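Local atomic coordinates of hydroquinone dioxygenase large subunit (Pseudomonas sp., PDB entry 4ZXA), a protein that forms the large subunit of a two-subunit, iron(II)-dependent hydroquinone 1,2-dioxygenase and probably opens the hydroquinone ring with molecular oxygen. Residues R47-W50 against E55-S58; G35-S40 against L100-F105. All coordinates share one frame; numbering follows the deposited sequence.

Both contacts lie in the N-terminal family region of the large subunit, their centres about 8 Å apart. Contact 1 pairs strands 45-52 and 55-62 of one hairpin, and both of its segments fall within the chain that runs between the two halves of contact 2. Strand 37-41, from contact 2, is the sheet neighbour of 45-52: Ser40 O takes the N-H of Arg47 and Glu38 O that of Thr49, both probable hydrogen bonds. Contact 2 then reaches across to strand 97-102 of the eight-stranded sheet. Trp50 packs on Ala102, with CD2 to CB at 3.5 Å, and in this way the Trp50 side of contact 1 joins the apolar layer that contact 2 forms between the sheets.

Contact 1 of 2, residues R47-W50 against E55-S58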
loop_
_atom_site.group_PDB
_atom_site.type_symbol
_atom_site.label_atom_id
_atom_site.label_comp_id
_atom_site.label_asym_id
_atom_site.label_seq_id
_atom_site.Cartn_x
_atom_site.Cartn_y
_atom_site.Cartn_z
ATOM N N ARG E 47 3.746 -4.381 -13.532
ATOM C CA ARG E 47 2.495 -4.459 -14.249
ATOM C C ARG E 47 2.261 -5.865 -14.754
ATOM O O ARG E 47 3.134 -6.453 -15.378
ATOM C CB ARG E 47 2.509 -3.486 -15.415
ATOM C CG ARG E 47 1.288 -3.617 -16.314
ATOM C CD ARG E 47 1.425 -2.714 -17.503
ATOM N NE ARG E 47 0.238 -2.740 -18.333
ATOM C CZ ARG E 47 0.252 -2.493 -19.637
ATOM N NH1 ARG E 47 1.404 -2.215 -20.237
ATOM N NH2 ARG E 47 -0.876 -2.537 -20.338
ATOM N N ILE E 48 1.071 -6.395 -14.488
ATOM C CA ILE E 48 0.725 -7.751 -14.882
ATOM C C ILE E 48 -0.431 -7.693 -15.840
ATOM O O ILE E 48 -1.435 -7.067 -15.536
ATOM C CB ILE E 48 0.275 -8.594 -13.669
ATOM C CG1 ILE E 48 1.319 -8.521 -12.559
ATOM C CG2 ILE E 48 0.024 -10.056 -14.077
ATOM C CD1 ILE E 48 2.649 -9.047 -13.017
ATOM N N THR E 49 -0.305 -8.351 -16.989
ATOM C CA THR E 49 -1.432 -8.469 -17.906
ATOM C C THR E 49 -1.851 -9.924 -18.071
ATOM O O THR E 49 -1.064 -10.834 -17.823
ATOM C CB THR E 49 -1.142 -7.851 -19.297
ATOM O OG1 THR E 49 -0.094 -8.578 -19.950
ATOM C CG2 THR E 49 -0.750 -6.393 -19.171
ATOM N N TRP E 50 -3.096 -10.134 -18.486
ATOM C CA TRP E 50 -3.645 -11.472 -18.641
ATOM C C TRP E 50 -4.937 -11.396 -19.447
ATOM O O TRP E 50 -5.640 -10.387 -19.410
ATOM C CB TRP E 50 -3.923 -12.107 -17.271
ATOM C CG TRP E 50 -5.048 -11.449 -16.526
ATOM C CD1 TRP E 50 -6.379 -11.739 -16.631
ATOM C CD2 TRP E 50 -4.947 -10.383 -15.567
ATOM N NE1 TRP E 50 -7.112 -10.931 -15.791
ATOM C CE2 TRP E 50 -6.258 -10.089 -15.129
ATOM C CE3 TRP E 50 -3.874 -9.655 -15.029
ATOM C CZ2 TRP E 50 -6.529 -9.094 -14.187
ATOM C CZ3 TRP E 50 -4.145 -8.662 -14.087
ATOM C CH2 TRP E 50 -5.460 -8.394 -13.675
ATOM N N GLU E 55 -10.427 -9.598 -23.881
ATOM C CA GLU E 55 -9.566 -8.440 -23.730
ATOM C C GLU E 55 -8.382 -8.734 -22.823
ATOM O O GLU E 55 -8.428 -9.630 -21.978
ATOM C CB GLU E 55 -10.371 -7.231 -23.243
ATOM C CG GLU E 55 -11.173 -6.568 -24.358
ATOM C CD GLU E 55 -12.358 -5.751 -23.854
ATOM O OE1 GLU E 55 -12.295 -5.218 -22.722
ATOM O OE2 GLU E 55 -13.359 -5.648 -24.598
ATOM N N THR E 56 -7.310 -7.986 -23.030
ATOM C CA THR E 56 -6.157 -8.051 -22.161
ATOM C C THR E 56 -6.422 -7.206 -20.921
ATOM O O THR E 56 -6.764 -6.035 -21.027
ATOM C CB THR E 56 -4.921 -7.544 -22.893
ATOM O OG1 THR E 56 -4.462 -8.571 -23.775
ATOM C CG2 THR E 56 -3.814 -7.191 -21.909
ATOM N N ARG E 57 -6.292 -7.806 -19.744
ATOM C CA ARG E 57 -6.528 -7.078 -18.508
ATOM C C ARG E 57 -5.190 -6.678 -17.868
ATOM O O ARG E 57 -4.186 -7.369 -18.023
ATOM C CB ARG E 57 -7.360 -7.920 -17.535
ATOM C CG ARG E 57 -8.469 -8.745 -18.172
ATOM C CD ARG E 57 -9.263 -7.968 -19.224
ATOM N NE ARG E 57 -10.372 -7.191 -18.681
ATOM C CZ ARG E 57 -11.638 -7.302 -19.087
ATOM N NH1 ARG E 57 -11.975 -8.164 -20.036
ATOM N NH2 ARG E 57 -12.575 -6.541 -18.544
ATOM N N SER E 58 -5.174 -5.567 -17.143
ATOM C CA SER E 58 -3.939 -5.123 -16.506
ATOM C C SER E 58 -4.112 -4.786 -15.040
ATOM O O SER E 58 -5.221 -4.541 -14.562
ATOM C CB SER E 58 -3.357 -3.911 -17.232
ATOM O OG SER E 58 -3.259 -4.174 -18.612
#
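One face of the Trp50 indole is covered by Arg57, whose CB sits 3.7 Å from the centroid of the five-membered ring in a CH-pi contact, toward the rim; Ser58 N lies over the same ring system. The guanidinium of Arg47 meets Ser58 by its edge, and NH2 makes a weak hydrogen bond of 3.4 Å to Ser58 OG. Over one face of the Arg57 guanidinium lies Glu55 OE1, 4.0 Å from Arg57 NH1, a long charge pairing at which no N-H points. The extended chain of Arg47, with CG anti to the backbone N (chi1 174°), carries its guanidinium across to the serine. The two strands run antiparallel, their segment axes at 155°. Trp50 and Arg57 are the hydrogen-bonded pair: Arg57 N reaches Trp50 O at 2.7 Å in a nearly straight bond (172°), and Trp50 N reaches Arg57 O at 3.0 Å. Thr49 and Ser58 form the adjoining non-hydrogen-bonded pair, with Thr49 CG2 against Ser58 OG; Thr56 CG2 packs on Thr49 CB at 3.8 Å. On the other face, Trp50 NE1 donates to Val114 O. A leucine in place of Trp50 would probably leave Val114 O without this donor and uncover the CB of Arg57. Beyond its bend, Arg57 packs on Ile27 of the small subunit and forms a long, weak ion pair with Glu26 of that chain, whose carboxylate lies close to Glu55; Arg57 probably offsets their repulsion. Main-chain bonds and indole packing probably hold the hairpin; the Thr49 face adds methyl contacts and one weak hydrogen bond, the charge pairs little directional hold.

Contact 2 of 2, residues G35-S40 against L100-F105; sequences GAFELS and LYAGTF
Phe37 carries this contact, its ring laid against strand 97-102. Leu100 CD2 comes over one face of the ring, 3.8 Å from the centroid and 23° off the normal, a CH-pi contact displaced toward the rim at Phe37 CD2. Leu100 CG lies 3.6 Å from Phe37 CE2, so both branch point and one methyl bear on the ring. At the ring edge, Ala102 CB stands 4.1 Å from Phe37 CE1. Leu100 O also borders the ring, 3.4 Å from Phe37 CE2. No hydrogen bond joins the two segments; apolar packing dominates, and all four touching residues are buried. Leu100 has CG anti to its own backbone N (chi1 179°), which carries the branched end out toward Phe37. Tyr101 points its CB away and meets the ring with its backbone, CA lying 4.2 Å from Phe37 CZ. In the next shell Tyr116 makes an edge-to-face stack with Phe37, Leu34 and Phe120 pack on Leu100, and Ile89 adjoins Ala102. The axes of the short segments 37-40 and 100-102 pass 10.1 Å apart at 82°, so this is packing between sheets, and Phe37 spans that distance from the five-stranded one. Strand 97-102 lies between 89-93 and 116-121 in the sheet that also holds 251-257 and 301-307, which carry the cadmium ligands His256 and His303; the Tyr101 side chain is about 12 Å from the metal.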
loop_
_atom_site.group_PDB
_atom_site.type_symbol
_atom_site.label_atom_id
_atom_site.label_comp_id
_atom_site.label_asym_id
_atom_site.label_seq_id
_atom_site.Cartn_x
_atom_site.Cartn_y
_atom_site.Cartn_z
ATOM N N GLY E 35 3.342 -18.325 -19.515
ATOM C CA GLY E 35 2.089 -18.737 -20.116
ATOM C C GLY E 35 1.433 -17.491 -20.658
ATOM O O GLY E 35 2.039 -16.745 -21.415
ATOM N N ALA E 36 0.204 -17.233 -20.244
ATOM C CA ALA E 36 -0.548 -16.132 -20.823
ATOM C C ALA E 36 -0.348 -14.818 -20.083
ATOM O O ALA E 36 -0.965 -13.813 -20.450
ATOM C CB ALA E 36 -2.039 -16.482 -20.903
ATOM N N PHE E 37 0.499 -14.826 -19.051
ATOM C CA PHE E 37 0.764 -13.619 -18.266
ATOM C C PHE E 37 1.912 -12.826 -18.869
ATOM O O PHE E 37 2.893 -13.392 -19.327
ATOM C CB PHE E 37 1.139 -13.958 -16.805
ATOM C CG PHE E 37 -0.010 -14.411 -15.962
ATOM C CD1 PHE E 37 -0.900 -13.503 -15.441
ATOM C CD2 PHE E 37 -0.190 -15.749 -15.675
ATOM C CE1 PHE E 37 -1.962 -13.918 -14.654
ATOM C CE2 PHE E 37 -1.247 -16.164 -14.898
ATOM C CZ PHE E 37 -2.133 -15.242 -14.388
ATOM N N GLU E 38 1.807 -11.509 -18.827
ATOM C CA GLU E 38 2.936 -10.665 -19.157
ATOM C C GLU E 38 3.320 -9.832 -17.952
ATOM O O GLU E 38 2.500 -9.086 -17.407
ATOM C CB GLU E 38 2.603 -9.736 -20.316
ATOM C CG GLU E 38 3.663 -9.729 -21.388
ATOM C CD GLU E 38 4.043 -8.337 -21.835
ATOM O OE1 GLU E 38 3.791 -7.367 -21.078
ATOM O OE2 GLU E 38 4.599 -8.215 -22.951
ATOM N N LEU E 39 4.574 -9.961 -17.543
ATOM C CA LEU E 39 5.095 -9.182 -16.436
ATOM C C LEU E 39 6.131 -8.138 -16.887
ATOM O O LEU E 39 7.181 -8.490 -17.443
ATOM C CB LEU E 39 5.699 -10.121 -15.389
ATOM C CG LEU E 39 4.696 -11.160 -14.892
ATOM C CD1 LEU E 39 4.812 -12.450 -15.677
ATOM C CD2 LEU E 39 4.901 -11.409 -13.399
ATOM N N SER E 40 5.834 -6.860 -16.642
ATOM C CA SER E 40 6.787 -5.791 -16.926
ATOM C C SER E 40 6.809 -4.803 -15.778
ATOM O O SER E 40 5.888 -4.778 -14.968
ATOM C CB SER E 40 6.395 -5.052 -18.198
ATOM O OG SER E 40 5.231 -4.282 -17.975
ATOM N N LEU E 100 -0.682 -19.523 -10.884
ATOM C CA LEU E 100 -0.589 -18.063 -10.852
ATOM C C LEU E 100 -1.949 -17.520 -11.235
ATOM O O LEU E 100 -2.488 -17.886 -12.278
ATOM C CB LEU E 100 0.465 -17.534 -11.818
ATOM C CG LEU E 100 0.598 -16.013 -11.853
ATOM C CD1 LEU E 100 0.847 -15.438 -10.460
ATOM C CD2 LEU E 100 1.731 -15.620 -12.771
ATOM N N TYR E 101 -2.505 -16.658 -10.390
ATOM C CA TYR E 101 -3.835 -16.111 -10.624
ATOM C C TYR E 101 -3.911 -14.594 -10.497
ATOM O O TYR E 101 -3.114 -13.972 -9.797
ATOM C CB TYR E 101 -4.852 -16.744 -9.679
ATOM C CG TYR E 101 -4.510 -16.598 -8.203
ATOM C CD1 TYR E 101 -3.864 -17.622 -7.520
ATOM C CD2 TYR E 101 -4.853 -15.453 -7.494
ATOM C CE1 TYR E 101 -3.567 -17.516 -6.183
ATOM C CE2 TYR E 101 -4.552 -15.331 -6.140
ATOM C CZ TYR E 101 -3.905 -16.369 -5.499
ATOM O OH TYR E 101 -3.591 -16.272 -4.170
ATOM N N ALA E 102 -4.891 -14.014 -11.182
ATOM C CA ALA E 102 -5.166 -12.582 -11.118
ATOM C C ALA E 102 -6.650 -12.395 -10.913
ATOM O O ALA E 102 -7.429 -12.602 -11.839
ATOM C CB ALA E 102 -4.722 -11.874 -12.405
ATOM N N GLY E 103 -7.038 -12.003 -9.702
ATOM C CA GLY E 103 -8.425 -11.715 -9.392
ATOM C C GLY E 103 -9.251 -12.957 -9.116
ATOM O O GLY E 103 -10.421 -12.885 -8.762
ATOM N N THR E 104 -8.647 -14.119 -9.274
ATOM C CA THR E 104 -9.420 -15.342 -9.171
ATOM C C THR E 104 -10.019 -15.500 -7.782
ATOM O O THR E 104 -11.129 -16.000 -7.624
ATOM C CB THR E 104 -8.570 -16.558 -9.527
ATOM O OG1 THR E 104 -8.243 -16.493 -10.914
ATOM C CG2 THR E 104 -9.333 -17.854 -9.233
ATOM N N PHE E 105 -9.280 -15.071 -6.776
ATOM C CA PHE E 105 -9.757 -15.188 -5.408
ATOM C C PHE E 105 -10.186 -13.842 -4.874
ATOM O O PHE E 105 -9.939 -13.503 -3.723
ATOM C CB PHE E 105 -8.698 -15.851 -4.550
ATOM C CG PHE E 105 -8.347 -17.212 -5.039
ATOM C CD1 PHE E 105 -7.191 -17.423 -5.773
ATOM C CD2 PHE E 105 -9.224 -18.275 -4.849
ATOM C CE1 PHE E 105 -6.883 -18.692 -6.268
ATOM C CE2 PHE E 105 -8.928 -19.552 -5.343
ATOM C CZ PHE E 105 -7.756 -19.760 -6.055
#